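Local coordinates for protein UDP-glucose:anthocyanidin 3-O-glucosyltransferase (Clitoria ternatea, PDB 4REL) that belongs to the GT-B clan of glycosyltransferases, with two Rossmann-like domains facing each other across a cleft, at residues N252-W257 and W325-H330; V337-T342 and L401-E406; S232-V237 and A433-T438. All coordinates share one frame; numbering follows the deposited sequence. Where two conformers were deposited one is given.

Contact 1 of 3, residues N252-W257 and W325-H330; sequences NGCLSW and WVPQSH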
ATOM      1  N   ASN A 252       0.991  -3.570 -24.543  1.00 39.10           N
ATOM      2  CA  ASN A 252       1.208  -5.002 -24.695  1.00 40.51           C
ATOM      3  C   ASN A 252      -0.054  -5.775 -25.071  1.00 38.34           C
ATOM      4  O   ASN A 252      -0.006  -6.986 -25.259  1.00 43.73           O
ATOM      5  CB  ASN A 252       1.815  -5.595 -23.421  1.00 44.63           C
ATOM      6  CG  ASN A 252       2.981  -4.781 -22.892  1.00 42.54           C
ATOM      7  OD1 ASN A 252       4.106  -4.895 -23.378  1.00 41.24           O
ATOM      8  ND2 ASN A 252       2.716  -3.957 -21.883  1.00 42.48           N
ATOM      9  N   GLY A 253      -1.183  -5.081 -25.176  1.00 22.94           N
ATOM     10  CA  GLY A 253      -2.431  -5.733 -25.548  1.00 27.12           C
ATOM     11  C   GLY A 253      -2.921  -6.749 -24.523  1.00 29.17           C
ATOM     12  O   GLY A 253      -3.486  -7.792 -24.877  1.00 24.35           O
ATOM     13  N   CYS A 254      -2.717  -6.435 -23.247  1.00 31.09           N
ATOM     14  CA  CYS A 254      -3.070  -7.342 -22.157  1.00 26.27           C
ATOM     15  C   CYS A 254      -4.539  -7.703 -22.136  1.00 23.91           C
ATOM     16  O   CYS A 254      -4.897  -8.878 -22.021  1.00 23.14           O
ATOM     17  CB  CYS A 254      -2.700  -6.714 -20.822  1.00 30.35           C
ATOM     18  SG  CYS A 254      -0.954  -6.698 -20.511  1.00 30.23           S
ATOM     19  N   LEU A 255      -5.393  -6.688 -22.236  1.00 20.22           N
ATOM     20  CA  LEU A 255      -6.822  -6.908 -22.099  1.00 21.25           C
ATOM     21  C   LEU A 255      -7.374  -7.709 -23.261  1.00 21.90           C
ATOM     22  O   LEU A 255      -8.227  -8.580 -23.072  1.00 24.82           O
ATOM     23  CB  LEU A 255      -7.570  -5.582 -21.949  1.00 25.85           C
ATOM     24  CG  LEU A 255      -7.203  -4.786 -20.700  1.00 22.01           C
ATOM     25  CD1 LEU A 255      -7.996  -3.477 -20.650  1.00 27.56           C
ATOM     26  CD2 LEU A 255      -7.450  -5.616 -19.448  1.00 23.01           C
ATOM     27  N   SER A 256      -6.883  -7.409 -24.462  1.00 21.39           N
ATOM     28  CA  SER A 256      -7.327  -8.122 -25.649  1.00 27.87           C
ATOM     29  C   SER A 256      -6.887  -9.578 -25.529  1.00 24.16           C
ATOM     30  O   SER A 256      -7.648 -10.501 -25.835  1.00 27.18           O
ATOM     31  CB  SER A 256      -6.741  -7.479 -26.908  1.00 30.79           C
ATOM     32  OG  SER A 256      -7.225  -8.117 -28.075  1.00 36.89           O
ATOM     33  N   TRP A 257      -5.657  -9.768 -25.066  1.00 23.13           N
ATOM     34  CA  TRP A 257      -5.126 -11.104 -24.834  1.00 19.53           C
ATOM     35  C   TRP A 257      -5.987 -11.841 -23.806  1.00 19.51           C
ATOM     36  O   TRP A 257      -6.351 -13.003 -24.000  1.00 21.06           O
ATOM     37  CB  TRP A 257      -3.677 -11.017 -24.359  1.00 24.89           C
ATOM     38  CG  TRP A 257      -2.976 -12.349 -24.294  1.00 23.04           C
ATOM     39  CD1 TRP A 257      -2.328 -12.981 -25.315  1.00 28.92           C
ATOM     40  CD2 TRP A 257      -2.841 -13.197 -23.146  1.00 18.17           C
ATOM     41  NE1 TRP A 257      -1.809 -14.176 -24.879  1.00 24.45           N
ATOM     42  CE2 TRP A 257      -2.106 -14.331 -23.549  1.00 21.24           C
ATOM     43  CE3 TRP A 257      -3.272 -13.111 -21.818  1.00 17.23           C
ATOM     44  CZ2 TRP A 257      -1.787 -15.369 -22.668  1.00 20.46           C
ATOM     45  CZ3 TRP A 257      -2.957 -14.142 -20.945  1.00 17.18           C
ATOM     46  CH2 TRP A 257      -2.224 -15.255 -21.375  1.00 16.35           C
ATOM     47  N   TRP A 325       5.212  -3.890 -18.144  1.00 17.96           N
ATOM     48  CA  TRP A 325       4.146  -3.124 -17.501  1.00 22.02           C
ATOM     49  C   TRP A 325       2.769  -3.626 -17.928  1.00 25.51           C
ATOM     50  O   TRP A 325       2.581  -4.031 -19.075  1.00 21.90           O
ATOM     51  CB  TRP A 325       4.289  -1.639 -17.861  1.00 30.73           C
ATOM     52  CG  TRP A 325       3.117  -0.795 -17.454  1.00 41.44           C
ATOM     53  CD1 TRP A 325       2.951  -0.136 -16.268  1.00 44.87           C
ATOM     54  CD2 TRP A 325       1.945  -0.516 -18.235  1.00 40.90           C
ATOM     55  NE1 TRP A 325       1.750   0.534 -16.263  1.00 44.81           N
ATOM     56  CE2 TRP A 325       1.114   0.315 -17.458  1.00 45.18           C
ATOM     57  CE3 TRP A 325       1.520  -0.892 -19.515  1.00 42.39           C
ATOM     58  CZ2 TRP A 325      -0.122   0.777 -17.921  1.00 41.61           C
ATOM     59  CZ3 TRP A 325       0.297  -0.433 -19.972  1.00 38.05           C
ATOM     60  CH2 TRP A 325      -0.510   0.391 -19.178  1.00 37.43           C
ATOM     61  N   VAL A 326       1.811  -3.611 -17.001  1.00 19.29           N
ATOM     62  CA  VAL A 326       0.415  -3.862 -17.342  1.00 15.21           C
ATOM     63  C   VAL A 326      -0.465  -2.795 -16.693  1.00 18.87           C
ATOM     64  O   VAL A 326      -0.086  -2.207 -15.678  1.00 21.12           O
ATOM     65  CB  VAL A 326      -0.072  -5.263 -16.862  1.00 22.65           C
ATOM     66  CG1 VAL A 326       0.776  -6.362 -17.454  1.00 21.15           C
ATOM     67  CG2 VAL A 326      -0.069  -5.345 -15.350  1.00 23.78           C
ATOM     68  N   PRO A 327      -1.638  -2.533 -17.286  1.00 21.04           N
ATOM     69  CA  PRO A 327      -2.634  -1.710 -16.587  1.00 20.54           C
ATOM     70  C   PRO A 327      -3.274  -2.566 -15.486  1.00 20.55           C
ATOM     71  O   PRO A 327      -4.299  -3.222 -15.712  1.00 20.56           O
ATOM     72  CB  PRO A 327      -3.635  -1.374 -17.692  1.00 20.30           C
ATOM     73  CG  PRO A 327      -3.552  -2.532 -18.650  1.00 23.35           C
ATOM     74  CD  PRO A 327      -2.117  -3.020 -18.595  1.00 19.87           C
ATOM     75  N   GLN A 328      -2.661  -2.576 -14.306  1.00 19.06           N
ATOM     76  CA  GLN A 328      -2.998  -3.583 -13.298  1.00 19.39           C
ATOM     77  C   GLN A 328      -4.453  -3.526 -12.844  1.00 19.77           C
ATOM     78  O   GLN A 328      -5.080  -4.565 -12.680  1.00 16.18           O
ATOM     79  CB  GLN A 328      -2.048  -3.510 -12.102  1.00 17.80           C
ATOM     80  CG  GLN A 328      -2.347  -4.553 -11.027  1.00 16.81           C
ATOM     81  CD  GLN A 328      -1.305  -4.582  -9.940  1.00 21.09           C
ATOM     82  OE1 GLN A 328      -0.251  -5.200 -10.094  1.00 21.68           O
ATOM     83  NE2 GLN A 328      -1.591  -3.919  -8.827  1.00 26.08           N
ATOM     84  N   SER A 329      -4.987  -2.312 -12.675  1.00 17.71           N
ATOM     85  CA  SER A 329      -6.381  -2.120 -12.283  1.00 17.90           C
ATOM     86  C   SER A 329      -7.301  -2.849 -13.241  1.00 23.32           C
ATOM     87  O   SER A 329      -8.226  -3.550 -12.826  1.00 23.77           O
ATOM     88  CB  SER A 329      -6.742  -0.625 -12.297  1.00 21.12           C
ATOM     89  OG  SER A 329      -5.973   0.095 -11.355  1.00 33.45           O
ATOM     90  N   HIS A 330      -7.035  -2.675 -14.533  1.00 18.80           N
ATOM     91  CA  HIS A 330      -7.849  -3.304 -15.561  1.00 16.42           C
ATOM     92  C   HIS A 330      -7.585  -4.796 -15.630  1.00 13.24           C
ATOM     93  O   HIS A 330      -8.506  -5.580 -15.885  1.00 17.82           O
ATOM     94  CB  HIS A 330      -7.583  -2.664 -16.921  1.00 24.18           C
ATOM     95  CG  HIS A 330      -8.228  -1.323 -17.087  1.00 39.23           C
ATOM     96  ND1 HIS A 330      -7.689  -0.168 -16.563  1.00 45.49           N
ATOM     97  CD2 HIS A 330      -9.371  -0.957 -17.715  1.00 48.28           C
ATOM     98  CE1 HIS A 330      -8.473   0.855 -16.863  1.00 47.64           C
ATOM     99  NE2 HIS A 330      -9.498   0.402 -17.561  1.00 50.48           N
TER

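Contact 2 of 3, residues V337-T342 and L401-E406; sequences VGVFVT and LILVQE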
ATOM      1  N   VAL A 337      -8.828 -13.447 -15.230  1.00 14.59           N
ATOM      2  CA  VAL A 337      -7.776 -13.631 -14.222  1.00 12.40           C
ATOM      3  C   VAL A 337      -8.301 -14.450 -13.049  1.00 14.89           C
ATOM      4  O   VAL A 337      -9.284 -14.066 -12.410  1.00 13.48           O
ATOM      5  CB  VAL A 337      -7.222 -12.274 -13.729  1.00 14.18           C
ATOM      6  CG1 VAL A 337      -6.186 -12.466 -12.605  1.00 13.19           C
ATOM      7  CG2 VAL A 337      -6.617 -11.502 -14.895  1.00 16.81           C
ATOM      8  N   GLY A 338      -7.642 -15.577 -12.769  1.00 10.80           N
ATOM      9  CA  GLY A 338      -8.118 -16.502 -11.758  1.00  9.61           C
ATOM     10  C   GLY A 338      -7.282 -16.503 -10.496  1.00 10.94           C
ATOM     11  O   GLY A 338      -7.724 -16.977  -9.454  1.00 11.82           O
ATOM     12  N   VAL A 339      -6.071 -15.967 -10.575  1.00  9.58           N
ATOM     13  CA  VAL A 339      -5.230 -15.864  -9.385  1.00  8.34           C
ATOM     14  C   VAL A 339      -4.219 -14.741  -9.570  1.00 11.83           C
ATOM     15  O   VAL A 339      -3.768 -14.489 -10.689  1.00 12.93           O
ATOM     16  CB  VAL A 339      -4.529 -17.220  -9.053  1.00  8.36           C
ATOM     17  CG1 VAL A 339      -3.458 -17.563 -10.092  1.00  8.87           C
ATOM     18  CG2 VAL A 339      -3.930 -17.199  -7.652  1.00  9.84           C
ATOM     19  N   PHE A 340      -3.891 -14.058  -8.470  1.00  7.78           N
ATOM     20  CA  PHE A 340      -2.921 -12.974  -8.454  1.00  8.47           C
ATOM     21  C   PHE A 340      -1.758 -13.448  -7.578  1.00 10.49           C
ATOM     22  O   PHE A 340      -1.938 -13.734  -6.392  1.00 11.38           O
ATOM     23  CB  PHE A 340      -3.573 -11.739  -7.842  1.00  7.93           C
ATOM     24  CG  PHE A 340      -2.667 -10.535  -7.722  1.00 10.29           C
ATOM     25  CD1 PHE A 340      -1.599 -10.335  -8.589  1.00  9.76           C
ATOM     26  CD2 PHE A 340      -2.901  -9.593  -6.732  1.00 11.70           C
ATOM     27  CE1 PHE A 340      -0.787  -9.212  -8.473  1.00 12.43           C
ATOM     28  CE2 PHE A 340      -2.087  -8.470  -6.604  1.00 11.56           C
ATOM     29  CZ  PHE A 340      -1.030  -8.283  -7.478  1.00 12.96           C
ATOM     30  N   VAL A 341      -0.579 -13.564  -8.183  1.00  8.56           N
ATOM     31  CA  VAL A 341       0.617 -14.003  -7.478  1.00  6.70           C
ATOM     32  C   VAL A 341       1.364 -12.724  -7.138  1.00  8.79           C
ATOM     33  O   VAL A 341       1.795 -11.978  -8.034  1.00  9.70           O
ATOM     34  CB  VAL A 341       1.443 -14.915  -8.384  1.00  8.77           C
ATOM     35  CG1 VAL A 341       2.713 -15.383  -7.669  1.00  8.13           C
ATOM     36  CG2 VAL A 341       0.584 -16.098  -8.837  1.00 10.69           C
ATOM     37  N   THR A 342       1.499 -12.452  -5.844  1.00 10.59           N
ATOM     38  CA  THR A 342       1.807 -11.099  -5.398  1.00 10.30           C
ATOM     39  C   THR A 342       2.748 -11.060  -4.199  1.00 13.87           C
ATOM     40  O   THR A 342       2.802 -11.998  -3.395  1.00 11.39           O
ATOM     41  CB  THR A 342       0.506 -10.352  -5.029  1.00 14.62           C
ATOM     42  OG1 THR A 342       0.819  -9.045  -4.533  1.00 14.94           O
ATOM     43  CG2 THR A 342      -0.275 -11.107  -3.961  1.00 12.75           C
ATOM     44  N   LEU A 401      -3.927 -25.480  -6.801  1.00 12.53           N
ATOM     45  CA  LEU A 401      -4.889 -25.373  -5.712  1.00 13.18           C
ATOM     46  C   LEU A 401      -5.921 -24.293  -6.000  1.00 17.33           C
ATOM     47  O   LEU A 401      -7.124 -24.559  -5.976  1.00 12.55           O
ATOM     48  CB  LEU A 401      -4.175 -25.073  -4.394  1.00 13.65           C
ATOM     49  CG  LEU A 401      -5.091 -24.773  -3.208  1.00 18.88           C
ATOM     50  CD1 LEU A 401      -5.923 -26.003  -2.887  1.00 22.53           C
ATOM     51  CD2 LEU A 401      -4.278 -24.355  -2.000  1.00 16.92           C
ATOM     52  N   ILE A 402      -5.445 -23.085  -6.300  1.00 15.65           N
ATOM     53  CA  ILE A 402      -6.338 -21.947  -6.506  1.00 13.47           C
ATOM     54  C   ILE A 402      -7.057 -21.980  -7.861  1.00 14.19           C
ATOM     55  O   ILE A 402      -8.257 -21.719  -7.936  1.00 14.61           O
ATOM     56  CB  ILE A 402      -5.578 -20.615  -6.380  1.00  9.98           C
ATOM     57  CG1 ILE A 402      -4.878 -20.507  -5.013  1.00 22.55           C
ATOM     58  CG2 ILE A 402      -6.507 -19.428  -6.633  1.00 12.87           C
ATOM     59  CD1 ILE A 402      -5.810 -20.560  -3.815  1.00 23.61           C
ATOM     60  N   LEU A 403      -6.339 -22.293  -8.934  1.00 12.52           N
ATOM     61  CA  LEU A 403      -6.941 -22.197 -10.268  1.00 12.43           C
ATOM     62  C   LEU A 403      -7.914 -23.320 -10.635  1.00 15.38           C
ATOM     63  O   LEU A 403      -8.928 -23.058 -11.276  1.00 17.65           O
ATOM     64  CB  LEU A 403      -5.872 -22.088 -11.355  1.00 14.22           C
ATOM     65  CG  LEU A 403      -5.200 -20.724 -11.447  1.00 10.99           C
ATOM     66  CD1 LEU A 403      -4.022 -20.794 -12.428  1.00 11.04           C
ATOM     67  CD2 LEU A 403      -6.218 -19.680 -11.896  1.00 10.14           C
ATOM     68  N   VAL A 404      -7.603 -24.560 -10.256  1.00 15.48           N
ATOM     69  CA  VAL A 404      -8.360 -25.698 -10.793  1.00 17.65           C
ATOM     70  C   VAL A 404      -8.896 -26.727  -9.786  1.00 24.62           C
ATOM     71  O   VAL A 404      -9.921 -27.347 -10.044  1.00 31.75           O
ATOM     72  CB  VAL A 404      -7.573 -26.463 -11.913  1.00 18.94           C
ATOM     73  CG1 VAL A 404      -7.295 -25.561 -13.100  1.00 25.45           C
ATOM     74  CG2 VAL A 404      -6.285 -27.053 -11.371  1.00 23.35           C
ATOM     75  N   GLN A 405      -8.216 -26.919  -8.659  1.00 18.43           N
ATOM     76  CA  GLN A 405      -8.588 -28.006  -7.748  1.00 18.20           C
ATOM     77  C   GLN A 405      -9.807 -27.709  -6.870  1.00 22.79           C
ATOM     78  O   GLN A 405     -10.019 -26.565  -6.443  1.00 18.47           O
ATOM     79  CB  GLN A 405      -7.391 -28.434  -6.901  1.00 17.96           C
ATOM     80  CG  GLN A 405      -6.226 -28.938  -7.746  1.00 22.24           C
ATOM     81  CD  GLN A 405      -5.015 -29.331  -6.923  1.00 27.78           C
ATOM     82  OE1 GLN A 405      -4.906 -28.987  -5.747  1.00 28.30           O
ATOM     83  NE2 GLN A 405      -4.089 -30.051  -7.548  1.00 26.67           N
ATOM     84  N   GLU A 406     -10.608 -28.746  -6.610  1.00 20.28           N
ATOM     85  CA  GLU A 406     -11.806 -28.601  -5.778  1.00 16.25           C
ATOM     86  C   GLU A 406     -11.410 -28.181  -4.363  1.00 18.87           C
ATOM     87  O   GLU A 406     -12.171 -27.510  -3.673  1.00 20.15           O
ATOM     88  CB  GLU A 406     -12.627 -29.905  -5.763  1.00 22.75           C
ATOM     89  CG  GLU A 406     -14.098 -29.745  -5.316  1.00 30.51           C
ATOM     90  CD  GLU A 406     -14.280 -29.796  -3.802  1.00 45.30           C
ATOM     91  OE1 GLU A 406     -13.413 -30.387  -3.118  1.00 50.32           O
ATOM     92  OE2 GLU A 406     -15.290 -29.248  -3.295  1.00 44.94           O
TER

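Contact 3 of 3, residues S232-V237 and A433-T438; sequences SLLYVV and AEDFNT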
ATOM      1  N   SER A 232      -9.555   9.622  16.840  1.00 11.61           N
ATOM      2  CA  SER A 232     -10.586   9.335  15.847  1.00  9.62           C
ATOM      3  C   SER A 232     -10.006   8.416  14.786  1.00 12.09           C
ATOM      4  O   SER A 232      -8.893   8.645  14.310  1.00 13.66           O
ATOM      5  CB  SER A 232     -11.078  10.635  15.203  1.00 16.03           C
ATOM      6  OG  SER A 232     -12.068  10.376  14.226  1.00 16.28           O
ATOM      7  N   LEU A 233     -10.739   7.359  14.440  1.00 10.90           N
ATOM      8  CA  LEU A 233     -10.314   6.448  13.389  1.00  8.82           C
ATOM      9  C   LEU A 233     -11.313   6.526  12.260  1.00 12.83           C
ATOM     10  O   LEU A 233     -12.491   6.219  12.458  1.00 12.58           O
ATOM     11  CB  LEU A 233     -10.260   5.008  13.908  1.00  9.28           C
ATOM     12  CG  LEU A 233      -9.865   3.913  12.909  1.00 13.29           C
ATOM     13  CD1 LEU A 233      -8.399   4.044  12.468  1.00 12.70           C
ATOM     14  CD2 LEU A 233     -10.109   2.541  13.535  1.00 12.77           C
ATOM     15  N   LEU A 234     -10.850   6.936  11.082  1.00  8.83           N
ATOM     16  CA  LEU A 234     -11.732   7.129   9.936  1.00  8.13           C
ATOM     17  C   LEU A 234     -11.244   6.285   8.765  1.00 12.86           C
ATOM     18  O   LEU A 234     -10.038   6.243   8.481  1.00 15.44           O
ATOM     19  CB  LEU A 234     -11.752   8.611   9.530  1.00  9.75           C
ATOM     20  CG  LEU A 234     -12.174   9.647  10.578  1.00 11.50           C
ATOM     21  CD1 LEU A 234     -11.946  11.091  10.073  1.00  9.59           C
ATOM     22  CD2 LEU A 234     -13.630   9.438  10.960  1.00  9.40           C
ATOM     23  N   TYR A 235     -12.169   5.606   8.091  1.00 11.22           N
ATOM     24  CA  TYR A 235     -11.821   4.847   6.894  1.00 12.42           C
ATOM     25  C   TYR A 235     -12.372   5.578   5.674  1.00 19.45           C
ATOM     26  O   TYR A 235     -13.565   5.874   5.608  1.00 28.45           O
ATOM     27  CB  TYR A 235     -12.407   3.432   6.941  1.00 10.62           C
ATOM     28  CG  TYR A 235     -11.721   2.454   7.871  1.00 14.66           C
ATOM     29  CD1 TYR A 235     -10.922   1.431   7.371  1.00 15.42           C
ATOM     30  CD2 TYR A 235     -11.892   2.540   9.247  1.00 13.76           C
ATOM     31  CE1 TYR A 235     -10.301   0.519   8.229  1.00 14.36           C
ATOM     32  CE2 TYR A 235     -11.281   1.638  10.104  1.00 15.96           C
ATOM     33  CZ  TYR A 235     -10.486   0.636   9.588  1.00 17.72           C
ATOM     34  OH  TYR A 235      -9.898  -0.252  10.454  1.00 18.95           O
ATOM     35  N   VAL A 236     -11.500   5.889   4.724  1.00  9.42           N
ATOM     36  CA  VAL A 236     -11.929   6.470   3.460  1.00 11.34           C
ATOM     37  C   VAL A 236     -11.590   5.491   2.345  1.00 12.11           C
ATOM     38  O   VAL A 236     -10.468   4.980   2.275  1.00 14.63           O
ATOM     39  CB  VAL A 236     -11.274   7.833   3.217  1.00 12.95           C
ATOM     40  CG1 VAL A 236     -11.656   8.381   1.840  1.00 12.65           C
ATOM     41  CG2 VAL A 236     -11.702   8.801   4.307  1.00 10.79           C
ATOM     42  N   VAL A 237     -12.585   5.217   1.504  1.00 13.67           N
ATOM     43  CA  VAL A 237     -12.482   4.210   0.454  1.00 16.89           C
ATOM     44  C   VAL A 237     -11.270   4.486  -0.426  1.00 13.80           C
ATOM     45  O   VAL A 237     -11.117   5.594  -0.951  1.00 15.84           O
ATOM     46  CB  VAL A 237     -13.773   4.188  -0.401  1.00 20.77           C
ATOM     47  CG1 VAL A 237     -13.555   3.456  -1.711  1.00 21.36           C
ATOM     48  CG2 VAL A 237     -14.908   3.549   0.386  1.00 25.96           C
ATOM     49  N   ALA A 433     -18.519   6.399   3.752  1.00 16.11           N
ATOM     50  CA  ALA A 433     -19.217   7.602   3.298  1.00 14.96           C
ATOM     51  C   ALA A 433     -19.386   8.554   4.473  1.00 14.84           C
ATOM     52  O   ALA A 433     -19.135   9.755   4.348  1.00 16.21           O
ATOM     53  CB  ALA A 433     -20.558   7.259   2.666  1.00 16.50           C
ATOM     54  N   GLU A 434     -19.778   8.014   5.626  1.00 14.63           N
ATOM     55  CA  GLU A 434     -19.897   8.823   6.834  1.00 19.14           C
ATOM     56  C   GLU A 434     -18.526   9.326   7.286  1.00 14.87           C
ATOM     57  O   GLU A 434     -18.370  10.487   7.665  1.00 14.03           O
ATOM     58  CB  GLU A 434     -20.560   8.024   7.964  1.00 21.53           C
ATOM     59  CG  GLU A 434     -20.628   8.788   9.280  1.00 32.65           C
ATOM     60  CD  GLU A 434     -20.796   7.882  10.491  1.00 47.31           C
ATOM     61  OE1 GLU A 434     -21.532   6.877  10.392  1.00 48.99           O
ATOM     62  OE2 GLU A 434     -20.184   8.175  11.542  1.00 50.83           O
ATOM     63  N   ASP A 435     -17.528   8.450   7.247  1.00  9.81           N
ATOM     64  CA  ASP A 435     -16.195   8.816   7.703  1.00  8.68           C
ATOM     65  C   ASP A 435     -15.581   9.905   6.835  1.00 12.59           C
ATOM     66  O   ASP A 435     -14.874  10.773   7.344  1.00 11.58           O
ATOM     67  CB  ASP A 435     -15.284   7.584   7.740  1.00 10.77           C
ATOM     68  CG  ASP A 435     -15.571   6.691   8.926  1.00 15.59           C
ATOM     69  OD1 ASP A 435     -16.522   6.995   9.694  1.00 15.12           O
ATOM     70  OD2 ASP A 435     -14.853   5.680   9.079  1.00 15.02           O
ATOM     71  N   PHE A 436     -15.857   9.862   5.534  1.00  9.15           N
ATOM     72  CA  PHE A 436     -15.367  10.895   4.634  1.00 14.57           C
ATOM     73  C   PHE A 436     -15.995  12.231   5.003  1.00 11.82           C
ATOM     74  O   PHE A 436     -15.317  13.260   5.044  1.00 11.14           O
ATOM     75  CB  PHE A 436     -15.667  10.560   3.174  1.00 12.27           C
ATOM     76  CG  PHE A 436     -15.171  11.603   2.204  1.00 12.33           C
ATOM     77  CD1 PHE A 436     -13.831  11.663   1.856  1.00 11.61           C
ATOM     78  CD2 PHE A 436     -16.045  12.514   1.640  1.00 10.78           C
ATOM     79  CE1 PHE A 436     -13.369  12.625   0.957  1.00 12.13           C
ATOM     80  CE2 PHE A 436     -15.587  13.478   0.740  1.00 14.69           C
ATOM     81  CZ  PHE A 436     -14.249  13.528   0.402  1.00 14.12           C
ATOM     82  N   ASN A 437     -17.294  12.231   5.279  1.00 12.80           N
ATOM     83  CA  ASN A 437     -17.968  13.458   5.684  0.50 11.36           C
ATOM     84  C   ASN A 437     -17.387  13.991   6.988  1.00 13.06           C
ATOM     85  O   ASN A 437     -17.218  15.191   7.158  1.00 13.14           O
ATOM     86  CB  ASN A 437     -19.483  13.245   5.802  0.50 11.84           C
ATOM     87  CG  ASN A 437     -20.152  13.047   4.455  0.50 17.09           C
ATOM     88  OD1 ASN A 437     -19.729  13.617   3.451  0.50 17.31           O
ATOM     89  ND2 ASN A 437     -21.206  12.234   4.428  0.50 21.94           N
ATOM     90  N   THR A 438     -17.059  13.083   7.904  1.00 11.15           N
ATOM     91  CA  THR A 438     -16.459  13.483   9.170  1.00 12.46           C
ATOM     92  C   THR A 438     -15.129  14.190   8.938  1.00 12.47           C
ATOM     93  O   THR A 438     -14.844  15.227   9.553  1.00 11.60           O
ATOM     94  CB  THR A 438     -16.247  12.260  10.085  1.00 11.37           C
ATOM     95  OG1 THR A 438     -17.527  11.733  10.444  1.00 12.54           O
ATOM     96  CG2 THR A 438     -15.496  12.646  11.352  1.00 13.37           C
TER
HETATM   97  O   HOH W   1     -14.519   4.462  11.300  1.00 31.11           O

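Contact 1 of 3, residues N252-W257 and W325-H330
The branched end of L255 lies over the base of H330: CD1 sits 3.8 Å from H330 CB, while CD2 turns to the backbone and comes 3.7 Å from H330 O. A chi1 of -63° sets L255 CG anti to its own carbonyl carbon and toward H330, whose side chain it crosses obliquely, with CD1 also near the imidazole atoms CG and CD2. The residue before it, C254, presses SG on V326 CG1 at 3.5 Å and reaches P327 CD more loosely, at 4.3 Å; C254 and V326 are buried. The N252 amide comes in at the edge of the W325 indole, its ND2 4.1 Å from W325 CE3. ND2 is also 2.8 Å from W325 O, but at too poor an angle for a hydrogen bond. Both segments belong to the C-terminal Rossmann-like domain, and the sequence WVPQ at 325-328 opens the PSPG signature of plant glycosyltransferases. Each segment enters a helix here, with G253 and P327 as N-caps. D250 holds the first turn of helix 254-259, accepting from the backbone N atoms of C254 and L255 with its two oxygens. P327 N lies 3.6 Å above one face of the W325 ring, toward the rim; P327 is also the centre of an inverse gamma turn. Beyond it, Q328 bonds Y268 and E351, tying the start of helix 328-332 to strand 266-270 and helix 346-354.

Contact 2 of 3, residues V337-T342 and L401-E406
V339 of the strand meets I402 and L403 of the helix, and nearly everything between the two segments is apolar. Its two methyls divide the work: CG2 touches I402 CG2 at 3.6 Å, and CG1 lies 3.9 Å from L403 CG, with L403 CD1 and CD2 close by. Both helix side chains run across V339 at about a right angle. V339 CG1 stands between its backbone N and carbonyl carbon (chi1 70°), while CG2 is anti to the N, which spreads the fork over the two neighbours. I402 offers its short CG2 branch to the strand; the longer branch leads away. The bond to CB of L403 points neither at the strand nor away from it, but the end of the side chain comes nearer.

Contacts of side chain with backbone gather at G338. L403 CD2 rests 3.6 Å from G338 C and 3.7 Å from G338 CA, an approach allowed because the glycine presents no side chain on the surface facing the helix. I402 CG2 also lies 3.9 Å from G338 O.

Hydrogen bonds run within the frame rather than across the contact. The strand pairs through G338, V339 and V341 with strand 266-270, and through F340 with P358 and I360. At the end of the helix, R412 NH1 bonds the carbonyl oxygens of both I402 and Q405, gripping the chain as it leaves helical form.

F340 turns to helix 346-354, so the strand is covered by helices on both faces. A parallel strand in the interior of the sheet, with the last turn of helix 392-403 laid on its first half, is the alpha/beta layering of a Rossmann-like domain, here the C-terminal one of the GT-B fold.

Contact 3 of 3, residues S232-V237 and A433-T438
D435, the residue most deeply covered here, reaches from the helix to the backbone of the strand: its OD2 accepts the N-H of Y235 at 2.9 Å in an almost straight bond (177°). The donor comes from the anti side of the carboxylate, 22° out of its plane. A water also donates to OD2, at 2.6 Å, and to L233 O, at 2.9 Å, so the aspartate meets two successive peptide groups of the strand, one directly and one through the water. OD1 is held by Q431 one turn back, and L233 O has a second donor in R227. With donors on both oxygens, the carboxylate is probably charged although buried. Fit is close around it: D435 CB lies 3.2 Å from Y235 O, a buried carbonyl oxygen without a partner in the model.

L234 lies beside D435 and covers its carboxylate carbon. Its CD2 is 3.9 Å from D435 CG and 3.7 Å from T438 CG2, one helical turn on, while CD1 approaches D435 O. V236 makes the third contact, its CG1 meeting F436 CD1 obliquely at 3.9 Å.

Strand 233-235 is one of the two edge strands of the seven-stranded parallel sheet. L234 and V236 bond to strand 208-211 on its inner side, whereas L233 O is met by the water and Y235 N by D435. L233 and Y235 pack against helix 220-229, and Y235 OH bonds D218. The axes of strand 233-235 and helix segment 433-438 approach to 7.1 Å, their directions 120° apart. The C-terminal helix 431-445 thus comes back to pack on the N-terminal Rossmann-like domain, as in the GT-B fold, and F436 extends the packing to helix 18-31.

From the N terminus, the chain first completes the seven-stranded N-terminal sheet with 232-237, the opening half of contact 3. It then enters the C-terminal domain, where contact 1 closes the loop from 252-257 to 325-330, joining the helix before the first strand of the six-stranded sheet to the segment after its edge strand 320-323. Contact 2 follows in series: strand 337-342 comes next and is met again by 401-406. The two touch where Q328 packs on F340. Both loops fall within the long one of contact 3, whose closing helix 431-445 returns to the N-terminal domain; the nearest atoms of contacts 1 and 3 are about 13 Å apart.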